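Local structure of MJ fibrillarin homologue (Methanocaldococcus jannaschii, 1FBN) at residues 109-112 against 113-116; 189-192 against 193-196. The protein probably uses S-adenosyl-L-methionine to methylate ribose 2'-hydroxyls of rRNA and tRNA at sites chosen by a guide RNA. All blocks are in the same frame, centred on the assembly; numbering follows the deposited sequence.

Interaction 1. Residues 109-112 against 113-116; sequences RIMR and ELLD
M111, a selenomethionine, meets L114 and L115 one turn further along the same helix, and this small apolar cluster carries the contact. SE lies 3.7 Å from L115 CD1 and 4.1 Å from L114 CD2, the bent chain crossing both leucines at a slant. CG of M111 stands anti to its backbone nitrogen (chi1 -170°), and the bend at chi2 (62°) swings SE over to those methyls. L115 is the tight spot: its CD1 sits 3.1 Å from M111 O, and its first torsion of -96° is off the staggered positions.

Backbone bonds one helical turn long join the two segments. L114 N donates to I110 O at 2.9 Å and L115 N to M111 O at 2.8 Å; E113 N to R109 O is weak. R112 O takes the D116 amide at 3.1 Å from D116 N.

The aspartate's carboxylate crowds that same oxygen, D116 OD2 lying 2.9 Å from R112 O, acceptor against acceptor, a placing likely to be electrostatically unfavourable. Opposite charges do not pair within these segments: E113 OE2 remains 6.9 Å from R109 NH1.

Helix 108-117 is the crossover of a beta-alpha-beta unit. I110, M111 and L114 reach strand 100-105 at E105, predicted to bind S-adenosyl-L-methionine; L114 also touches A103 there, and M111 and L115 lie on P126 of strand 124-128.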
loop_
_atom_site.group_PDB
_atom_site.type_symbol
_atom_site.label_atom_id
_atom_site.label_comp_id
_atom_site.label_asym_id
_atom_site.label_seq_id
_atom_site.Cartn_x
_atom_site.Cartn_y
_atom_site.Cartn_z
ATOM N N ARG A 109 -1.996 19.842 5.893
ATOM C CA ARG A 109 -0.600 19.717 6.313
ATOM C C ARG A 109 -0.001 18.365 5.946
ATOM O O ARG A 109 1.207 18.264 5.736
ATOM C CB ARG A 109 -0.450 20.001 7.806
ATOM C CG ARG A 109 -0.599 21.472 8.128
ATOM C CD ARG A 109 -0.592 21.740 9.618
ATOM N NE ARG A 109 -0.335 23.152 9.877
ATOM C CZ ARG A 109 0.881 23.689 9.937
ATOM N NH1 ARG A 109 1.960 22.931 9.769
ATOM N NH2 ARG A 109 1.019 24.993 10.131
ATOM N N ILE A 110 -0.839 17.330 5.877
ATOM C CA ILE A 110 -0.366 16.007 5.475
ATOM C C ILE A 110 -0.202 16.006 3.954
ATOM O O ILE A 110 0.771 15.463 3.427
ATOM C CB ILE A 110 -1.330 14.875 5.898
ATOM C CG1 ILE A 110 -1.238 14.648 7.406
ATOM C CG2 ILE A 110 -0.973 13.575 5.174
ATOM C CD1 ILE A 110 -2.119 13.538 7.896
HETATM N N MSE A 111 -1.144 16.639 3.258
HETATM C CA MSE A 111 -1.088 16.726 1.801
HETATM C C MSE A 111 0.122 17.564 1.383
HETATM O O MSE A 111 0.734 17.318 0.344
HETATM C CB MSE A 111 -2.375 17.348 1.238
HETATM C CG MSE A 111 -2.502 17.243 -0.282
HETATM SE SE MSE A 111 -2.549 15.521 -0.822
HETATM C CE MSE A 111 -4.263 15.248 -0.688
ATOM N N ARG A 112 0.470 18.544 2.210
ATOM C CA ARG A 112 1.609 19.413 1.939
ATOM C C ARG A 112 2.895 18.581 1.951
ATOM O O ARG A 112 3.737 18.709 1.060
ATOM C CB ARG A 112 1.682 20.512 2.999
ATOM C CG ARG A 112 2.559 21.687 2.633
ATOM C CD ARG A 112 2.567 22.713 3.758
ATOM N NE ARG A 112 1.222 23.181 4.084
ATOM C CZ ARG A 112 0.883 23.774 5.228
ATOM N NH1 ARG A 112 1.790 23.980 6.176
ATOM N NH2 ARG A 112 -0.373 24.155 5.427
ATOM N N GLU A 113 3.022 17.708 2.949
ATOM C CA GLU A 113 4.191 16.845 3.082
ATOM C C GLU A 113 4.224 15.808 1.966
ATOM O O GLU A 113 5.279 15.543 1.385
ATOM C CB GLU A 113 4.195 16.153 4.444
ATOM C CG GLU A 113 4.191 17.122 5.613
ATOM C CD GLU A 113 4.369 16.438 6.957
ATOM O OE1 GLU A 113 3.913 15.282 7.121
ATOM O OE2 GLU A 113 4.964 17.069 7.857
ATOM N N LEU A 114 3.061 15.238 1.658
ATOM C CA LEU A 114 2.962 14.242 0.599
ATOM C C LEU A 114 3.357 14.859 -0.746
ATOM O O LEU A 114 4.031 14.225 -1.555
ATOM C CB LEU A 114 1.541 13.674 0.533
ATOM C CG LEU A 114 1.235 12.625 -0.547
ATOM C CD1 LEU A 114 2.205 11.458 -0.469
ATOM C CD2 LEU A 114 -0.194 12.140 -0.386
ATOM N N LEU A 115 2.952 16.108 -0.959
ATOM C CA LEU A 115 3.264 16.833 -2.186
ATOM C C LEU A 115 4.754 17.128 -2.331
ATOM O O LEU A 115 5.273 17.155 -3.445
ATOM C CB LEU A 115 2.460 18.137 -2.255
ATOM C CG LEU A 115 1.156 18.111 -3.055
ATOM C CD1 LEU A 115 0.334 16.887 -2.718
ATOM C CD2 LEU A 115 0.376 19.381 -2.787
ATOM N N ASP A 116 5.440 17.341 -1.209
ATOM C CA ASP A 116 6.874 17.625 -1.227
ATOM C C ASP A 116 7.708 16.366 -1.478
ATOM O O ASP A 116 8.713 16.405 -2.195
ATOM C CB ASP A 116 7.309 18.288 0.084
ATOM C CG ASP A 116 6.622 19.629 0.324
ATOM O OD1 ASP A 116 6.393 20.381 -0.652
ATOM O OD2 ASP A 116 6.311 19.933 1.496
#

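Interaction 2. Residues 189-192 against 193-196; sequences PKEI and FKEQ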
loop_
_atom_site.group_PDB
_atom_site.type_symbol
_atom_site.label_atom_id
_atom_site.label_comp_id
_atom_site.label_asym_id
_atom_site.label_seq_id
_atom_site.Cartn_x
_atom_site.Cartn_y
_atom_site.Cartn_z
ATOM N N PRO A 189 -6.151 -9.352 20.209
ATOM C CA PRO A 189 -5.889 -9.024 18.802
ATOM C C PRO A 189 -6.303 -10.141 17.849
ATOM O O PRO A 189 -6.839 -9.881 16.774
ATOM C CB PRO A 189 -4.382 -8.801 18.786
ATOM C CG PRO A 189 -4.136 -8.183 20.127
ATOM C CD PRO A 189 -4.966 -9.065 21.039
ATOM N N LYS A 190 -6.091 -11.383 18.272
ATOM C CA LYS A 190 -6.444 -12.546 17.468
ATOM C C LYS A 190 -7.953 -12.571 17.202
ATOM O O LYS A 190 -8.395 -12.907 16.101
ATOM C CB LYS A 190 -5.991 -13.826 18.180
ATOM C CG LYS A 190 -5.888 -15.038 17.275
ATOM C CD LYS A 190 -5.050 -16.148 17.905
ATOM C CE LYS A 190 -5.717 -16.742 19.140
ATOM N NZ LYS A 190 -7.023 -17.390 18.824
ATOM N N GLU A 191 -8.736 -12.184 18.207
ATOM C CA GLU A 191 -10.189 -12.142 18.081
ATOM C C GLU A 191 -10.641 -10.927 17.273
ATOM O O GLU A 191 -11.620 -11.000 16.532
ATOM C CB GLU A 191 -10.851 -12.138 19.461
ATOM C CG GLU A 191 -10.627 -13.420 20.265
ATOM C CD GLU A 191 -11.031 -14.683 19.504
ATOM O OE1 GLU A 191 -12.247 -14.918 19.326
ATOM O OE2 GLU A 191 -10.129 -15.442 19.080
ATOM N N ILE A 192 -9.921 -9.817 17.422
ATOM C CA ILE A 192 -10.226 -8.584 16.696
ATOM C C ILE A 192 -10.026 -8.815 15.196
ATOM O O ILE A 192 -10.878 -8.450 14.390
ATOM C CB ILE A 192 -9.314 -7.417 17.159
ATOM C CG1 ILE A 192 -9.589 -7.082 18.628
ATOM C CG2 ILE A 192 -9.523 -6.186 16.281
ATOM C CD1 ILE A 192 -8.580 -6.134 19.247
ATOM N N PHE A 193 -8.912 -9.445 14.833
ATOM C CA PHE A 193 -8.615 -9.719 13.433
ATOM C C PHE A 193 -9.643 -10.662 12.824
ATOM O O PHE A 193 -10.042 -10.490 11.672
ATOM C CB PHE A 193 -7.201 -10.287 13.275
ATOM C CG PHE A 193 -6.113 -9.272 13.506
ATOM C CD1 PHE A 193 -6.166 -8.025 12.885
ATOM C CD2 PHE A 193 -5.041 -9.557 14.345
ATOM C CE1 PHE A 193 -5.165 -7.074 13.097
ATOM C CE2 PHE A 193 -4.032 -8.613 14.565
ATOM C CZ PHE A 193 -4.097 -7.369 13.939
ATOM N N LYS A 194 -10.082 -11.639 13.614
ATOM C CA LYS A 194 -11.082 -12.608 13.175
ATOM C C LYS A 194 -12.385 -11.890 12.833
ATOM O O LYS A 194 -12.973 -12.123 11.776
ATOM C CB LYS A 194 -11.321 -13.646 14.273
ATOM C CG LYS A 194 -12.393 -14.672 13.953
ATOM C CD LYS A 194 -12.534 -15.690 15.080
ATOM C CE LYS A 194 -13.606 -16.732 14.769
ATOM N NZ LYS A 194 -14.972 -16.144 14.713
ATOM N N GLU A 195 -12.811 -10.991 13.718
ATOM C CA GLU A 195 -14.035 -10.222 13.524
ATOM C C GLU A 195 -13.928 -9.264 12.341
ATOM O O GLU A 195 -14.901 -9.060 11.620
ATOM C CB GLU A 195 -14.393 -9.464 14.804
ATOM C CG GLU A 195 -14.739 -10.384 15.974
ATOM C CD GLU A 195 -14.943 -9.651 17.293
ATOM O OE1 GLU A 195 -14.634 -8.444 17.383
ATOM O OE2 GLU A 195 -15.412 -10.296 18.253
ATOM N N GLN A 196 -12.749 -8.677 12.145
ATOM C CA GLN A 196 -12.525 -7.764 11.026
ATOM C C GLN A 196 -12.608 -8.525 9.711
ATOM O O GLN A 196 -13.201 -8.044 8.750
ATOM C CB GLN A 196 -11.167 -7.069 11.150
ATOM C CG GLN A 196 -11.125 -6.017 12.234
ATOM C CD GLN A 196 -12.162 -4.928 12.020
ATOM O OE1 GLN A 196 -12.084 -4.163 11.059
ATOM N NE2 GLN A 196 -13.138 -4.853 12.917
#
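F193 turns its ring back against P189, one turn earlier in the helix, with CE2 4.2 Å from the proline CB. Its CG points away from the carbonyl carbon and beside the backbone nitrogen (chi1 -72°), which brings CD2 to 3.0 Å from P189 O, an oblique and close approach.

That carbonyl oxygen also takes a helical hydrogen bond from F193 N at 2.9 Å, nearly straight (N-H...O 166°). E195 N to E191 O and Q196 N to I192 O repeat the pattern, while K194 N bonds to K190 O at 3.3 Å from above the carbonyl plane, off the lone pair. P189 occupies the first turn, where a proline's missing N-H costs the helix nothing.

Charges lie on the outer side: K190 NZ and E191 OE2 form a long salt bridge of 3.7 Å, K194 pairs with E198, and E195 with K187.

Cut back to an alanine, F193 would probably leave P189 without its ring partner and open a gap against the sheet. There the phenylalanine touches I178 of strand 172-179 and V221 and F223 of strand 220-227; Q196, nearly a turn on, also touches I178, seating helix 189-203 on the central sheet.

Interaction 1 precedes interaction 2 along the chain, and the two do not touch: their centres are 33 Å apart and their nearest atoms about 21 Å. What they share is the mixed seven-stranded sheet, whose strand order 3-2-1-4-5-7-6 marks the Rossmann-like fold of S-adenosyl-L-methionine-dependent methyltransferases. Helix 108-117 serves one end of it, running between strand 100-105 and the outermost strand 124-128; helix 189-203 serves the other, linking strand 172-179 to the outermost strand 205-212. Of the pair, 109-116 lies closer to the predicted cofactor site, through E105, whereas 189-196 is mainly packing on the far half of the same sheet.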